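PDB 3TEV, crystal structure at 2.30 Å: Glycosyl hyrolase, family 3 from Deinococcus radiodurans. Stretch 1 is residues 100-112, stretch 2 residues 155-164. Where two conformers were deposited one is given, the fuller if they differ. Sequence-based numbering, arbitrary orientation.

Stretch 1 (100-112) SLGAADDQQLTED
Stretch 2 155-164: ARVTRHGRAA

Asp105 and His160 anchor the contact between the two stretches. OD1 of Asp105 accepts a hydrogen bond from NE2 of His160 at 2.6 Å and another from NH1 of Arg159 at 2.7 Å, the latter nearly linear (175° at the hydrogen) and part of a salt bridge. The carboxylate oxygen thus joins two consecutive residues of stretch 2. OD2 of Asp105 forms a long salt bridge with NH1 of Arg156, 3.9 Å away; because this oxygen lies over the guanidinium face, the attraction is one of charge, with no N-H directed at it. The same NH1 of Arg156 instead donates in its plane to Gly102 O (3.0 Å, 157°).

On its other nitrogen, ND1, His160 is hydrogen-bonded to OG1 of Thr110 at 2.7 Å, and either atom could be the donor. The imidazole therefore bridges the loop residue Asp105 and the helical residue Thr110, both bonded near its ring plane.

Asp105 lies at a break between two helices of stretch 1. Residues 100-104 end a helix, and Asp105 leaves helical geometry with phi/psi of 60/37, although its N still bonds to Leu101 O (2.8 Å). Asp106 (-102/102) is the N-cap of the next helix, 107-112, its OD1 accepting from Leu109 N at 3.2 Å. Stretch 2 is helical throughout, 155-164. The first helix crosses it steeply, with 110° between N-to-C directions and a closest axial approach of 10.2 Å; the second runs at 38° to it and comes much closer, 7.8 Å. In register, Gln107 CA lies 5.8 Å from His160 CA, and Glu111 CA only 4.2 Å from Ala163 CA.

The side chains reach their partners through defined rotamers. Asp105 is t (chi2 29°), and His160 is m with chi2 -79°; in both, CA-to-CB points sideways but the end of the side chain comes nearer the other stretch. In Arg156 (t, p, p, chi4 110°) and Arg159 (m, t, p, chi4 -92°) the CA-to-CB bond points toward stretch 1, and in Thr110 (m) toward stretch 2.

Around the polar centre, His160 fits as a knob among Leu101, Gly102, Thr110 and Gln107. Gly102 CA packs over the face of the His160 ring, 4.1 Å from its centroid and 22° off the normal, a CH-pi contact made by a residue without a side chain.

Farther along, the small Ala163, whose CA-to-CB bond points toward stretch 1, accompanies the close approach of the second helix. Ala163 CB lies 3.3 Å from Gln107 O and 3.7 Å from Thr110 CG2, while Ala163 O receives a CA-H...O contact from Glu111 CA at 3.3 Å. CB of Glu111 (t, t, chi3 -24°) is 3.8 Å from CB of Ala163. Gln107 (t, t, chi3 59°), which has the most area covered by the other stretch, brings NE2 to 3.0 Å from Arg159 O and 4.1 Å from Arg162 CD. Together the stretches bury 609 Å², both sides summed.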

# COMPACT_ATOMS: atom_id res chain seq x y z
N SER A 100 -6.01 -20.34 7.32
CA SER A 100 -6.17 -21.67 6.69
C SER A 100 -4.89 -22.16 6.03
O SER A 100 -4.41 -23.27 6.32
CB SER A 100 -7.25 -21.62 5.62
OG SER A 100 -8.53 -21.57 6.21
N LEU A 101 -4.38 -21.35 5.11
CA LEU A 101 -3.14 -21.65 4.41
C LEU A 101 -1.98 -21.79 5.39
O LEU A 101 -1.24 -22.77 5.31
CB LEU A 101 -2.83 -20.57 3.36
CG LEU A 101 -3.79 -20.45 2.17
CD1 LEU A 101 -3.49 -19.19 1.32
CD2 LEU A 101 -3.81 -21.73 1.32
N GLY A 102 -1.84 -20.83 6.30
CA GLY A 102 -0.83 -20.92 7.36
C GLY A 102 -0.86 -22.25 8.09
O GLY A 102 0.19 -22.83 8.40
N ALA A 103 -2.06 -22.76 8.34
CA ALA A 103 -2.28 -23.99 9.11
C ALA A 103 -2.02 -25.27 8.31
O ALA A 103 -1.41 -26.21 8.83
CB ALA A 103 -3.68 -24.00 9.70
N ALA A 104 -2.51 -25.32 7.07
CA ALA A 104 -2.22 -26.45 6.17
C ALA A 104 -0.72 -26.50 5.97
O ALA A 104 -0.13 -27.58 5.87
CB ALA A 104 -2.94 -26.26 4.84
N ASP A 105 -0.12 -25.31 5.92
CA ASP A 105 1.33 -25.11 5.91
C ASP A 105 2.03 -25.77 4.73
O ASP A 105 3.15 -26.25 4.86
CB ASP A 105 1.98 -25.51 7.24
CG ASP A 105 3.36 -24.89 7.43
OD1 ASP A 105 3.61 -23.79 6.87
OD2 ASP A 105 4.20 -25.48 8.13
N ASP A 106 1.38 -25.74 3.58
CA ASP A 106 2.02 -26.13 2.34
C ASP A 106 2.36 -24.83 1.60
O ASP A 106 1.50 -24.19 1.00
CB ASP A 106 1.11 -27.07 1.53
CG ASP A 106 1.72 -27.49 0.20
OD1 ASP A 106 2.74 -26.91 -0.23
OD2 ASP A 106 1.18 -28.43 -0.43
N GLN A 107 3.64 -24.47 1.67
CA GLN A 107 4.18 -23.27 1.04
C GLN A 107 3.81 -23.22 -0.44
O GLN A 107 3.34 -22.20 -0.93
CB GLN A 107 5.70 -23.21 1.25
CG GLN A 107 6.46 -22.30 0.31
CD GLN A 107 7.80 -21.82 0.90
OE1 GLN A 107 8.66 -22.65 1.24
NE2 GLN A 107 7.98 -20.49 1.02
N GLN A 108 3.98 -24.35 -1.12
CA GLN A 108 3.65 -24.44 -2.55
C GLN A 108 2.16 -24.21 -2.83
O GLN A 108 1.82 -23.58 -3.83
CB GLN A 108 4.15 -25.77 -3.14
CG GLN A 108 3.96 -25.91 -4.65
CD GLN A 108 4.85 -24.98 -5.46
OE1 GLN A 108 6.08 -25.02 -5.33
NE2 GLN A 108 4.24 -24.16 -6.32
N LEU A 109 1.27 -24.70 -1.97
CA LEU A 109 -0.16 -24.40 -2.11
C LEU A 109 -0.43 -22.88 -2.02
O LEU A 109 -1.15 -22.30 -2.85
CB LEU A 109 -0.97 -25.14 -1.05
CG LEU A 109 -2.46 -24.78 -0.91
CD1 LEU A 109 -3.25 -25.05 -2.20
CD2 LEU A 109 -3.07 -25.55 0.27
N THR A 110 0.16 -22.24 -1.02
CA THR A 110 -0.01 -20.82 -0.81
C THR A 110 0.41 -20.07 -2.06
O THR A 110 -0.32 -19.20 -2.53
CB THR A 110 0.77 -20.35 0.41
OG1 THR A 110 0.31 -21.07 1.56
CG2 THR A 110 0.62 -18.81 0.65
N GLU A 111 1.58 -20.41 -2.59
CA GLU A 111 2.05 -19.76 -3.82
C GLU A 111 1.05 -19.95 -4.96
O GLU A 111 0.68 -18.98 -5.62
CB GLU A 111 3.43 -20.29 -4.22
CG GLU A 111 3.96 -19.62 -5.48
CD GLU A 111 5.38 -20.01 -5.85
OE1 GLU A 111 6.19 -20.45 -5.00
OE2 GLU A 111 5.71 -19.85 -7.04
N ASP A 112 0.58 -21.18 -5.16
CA ASP A 112 -0.30 -21.49 -6.28
C ASP A 112 -1.67 -20.83 -6.17
O ASP A 112 -2.25 -20.48 -7.18
CB ASP A 112 -0.48 -23.00 -6.44
CG ASP A 112 0.81 -23.72 -6.87
OD1 ASP A 112 1.78 -23.06 -7.29
OD2 ASP A 112 0.84 -24.95 -6.78
N ALA A 155 8.29 -16.83 11.76
CA ALA A 155 8.72 -17.92 10.89
C ALA A 155 7.62 -18.39 9.95
O ALA A 155 7.87 -18.57 8.76
CB ALA A 155 9.29 -19.12 11.73
N ARG A 156 6.42 -18.60 10.49
CA ARG A 156 5.27 -19.05 9.70
C ARG A 156 4.77 -17.96 8.75
O ARG A 156 4.39 -18.23 7.61
CB ARG A 156 4.12 -19.49 10.61
CG ARG A 156 2.98 -20.24 9.89
CD ARG A 156 3.37 -21.66 9.55
NE ARG A 156 3.75 -22.40 10.75
CZ ARG A 156 3.03 -23.38 11.29
NH1 ARG A 156 1.89 -23.79 10.73
NH2 ARG A 156 3.47 -23.96 12.39
N VAL A 157 4.76 -16.72 9.22
CA VAL A 157 4.33 -15.61 8.39
C VAL A 157 5.33 -15.38 7.25
O VAL A 157 4.94 -15.21 6.10
CB VAL A 157 4.07 -14.35 9.24
CG1 VAL A 157 3.93 -13.06 8.36
CG2 VAL A 157 2.81 -14.59 10.11
N THR A 158 6.63 -15.43 7.58
CA THR A 158 7.69 -15.30 6.58
C THR A 158 7.56 -16.35 5.46
O THR A 158 7.65 -16.00 4.28
CB THR A 158 9.08 -15.42 7.24
OG1 THR A 158 9.26 -14.32 8.14
CG2 THR A 158 10.20 -15.41 6.20
N ARG A 159 7.35 -17.61 5.82
CA ARG A 159 7.29 -18.68 4.83
C ARG A 159 6.08 -18.55 3.88
O ARG A 159 6.22 -18.74 2.66
CB ARG A 159 7.36 -20.08 5.48
CG ARG A 159 8.79 -20.61 5.63
CD ARG A 159 8.88 -21.99 6.30
NE ARG A 159 8.28 -23.06 5.49
CZ ARG A 159 6.98 -23.45 5.63
NH1 ARG A 159 6.15 -22.86 6.54
NH2 ARG A 159 6.52 -24.44 4.86
N HIS A 160 4.91 -18.23 4.42
CA HIS A 160 3.74 -18.07 3.56
C HIS A 160 3.69 -16.71 2.86
O HIS A 160 3.18 -16.61 1.74
CB HIS A 160 2.46 -18.42 4.31
CG HIS A 160 2.37 -19.88 4.62
ND1 HIS A 160 1.99 -20.81 3.68
CD2 HIS A 160 2.69 -20.57 5.74
CE1 HIS A 160 2.04 -22.02 4.22
NE2 HIS A 160 2.47 -21.90 5.47
N GLY A 161 4.26 -15.69 3.51
CA GLY A 161 4.42 -14.38 2.88
C GLY A 161 5.25 -14.49 1.61
O GLY A 161 4.91 -13.89 0.59
N ARG A 162 6.33 -15.26 1.68
CA ARG A 162 7.23 -15.48 0.53
C ARG A 162 6.46 -16.09 -0.65
O ARG A 162 6.62 -15.67 -1.81
CB ARG A 162 8.40 -16.40 0.91
CG ARG A 162 9.50 -16.51 -0.17
CD ARG A 162 10.64 -17.49 0.16
NE ARG A 162 11.15 -17.36 1.53
CZ ARG A 162 12.13 -16.55 1.93
NH1 ARG A 162 12.76 -15.75 1.06
NH2 ARG A 162 12.49 -16.54 3.22
N ALA A 163 5.63 -17.08 -0.33
CA ALA A 163 4.83 -17.79 -1.33
C ALA A 163 3.82 -16.85 -2.01
O ALA A 163 3.65 -16.89 -3.22
CB ALA A 163 4.11 -18.97 -0.69
N ALA A 164 3.17 -16.02 -1.20
CA ALA A 164 2.18 -15.06 -1.70
C ALA A 164 2.81 -14.03 -2.63
O ALA A 164 2.25 -13.72 -3.70
CB ALA A 164 1.48 -14.38 -0.54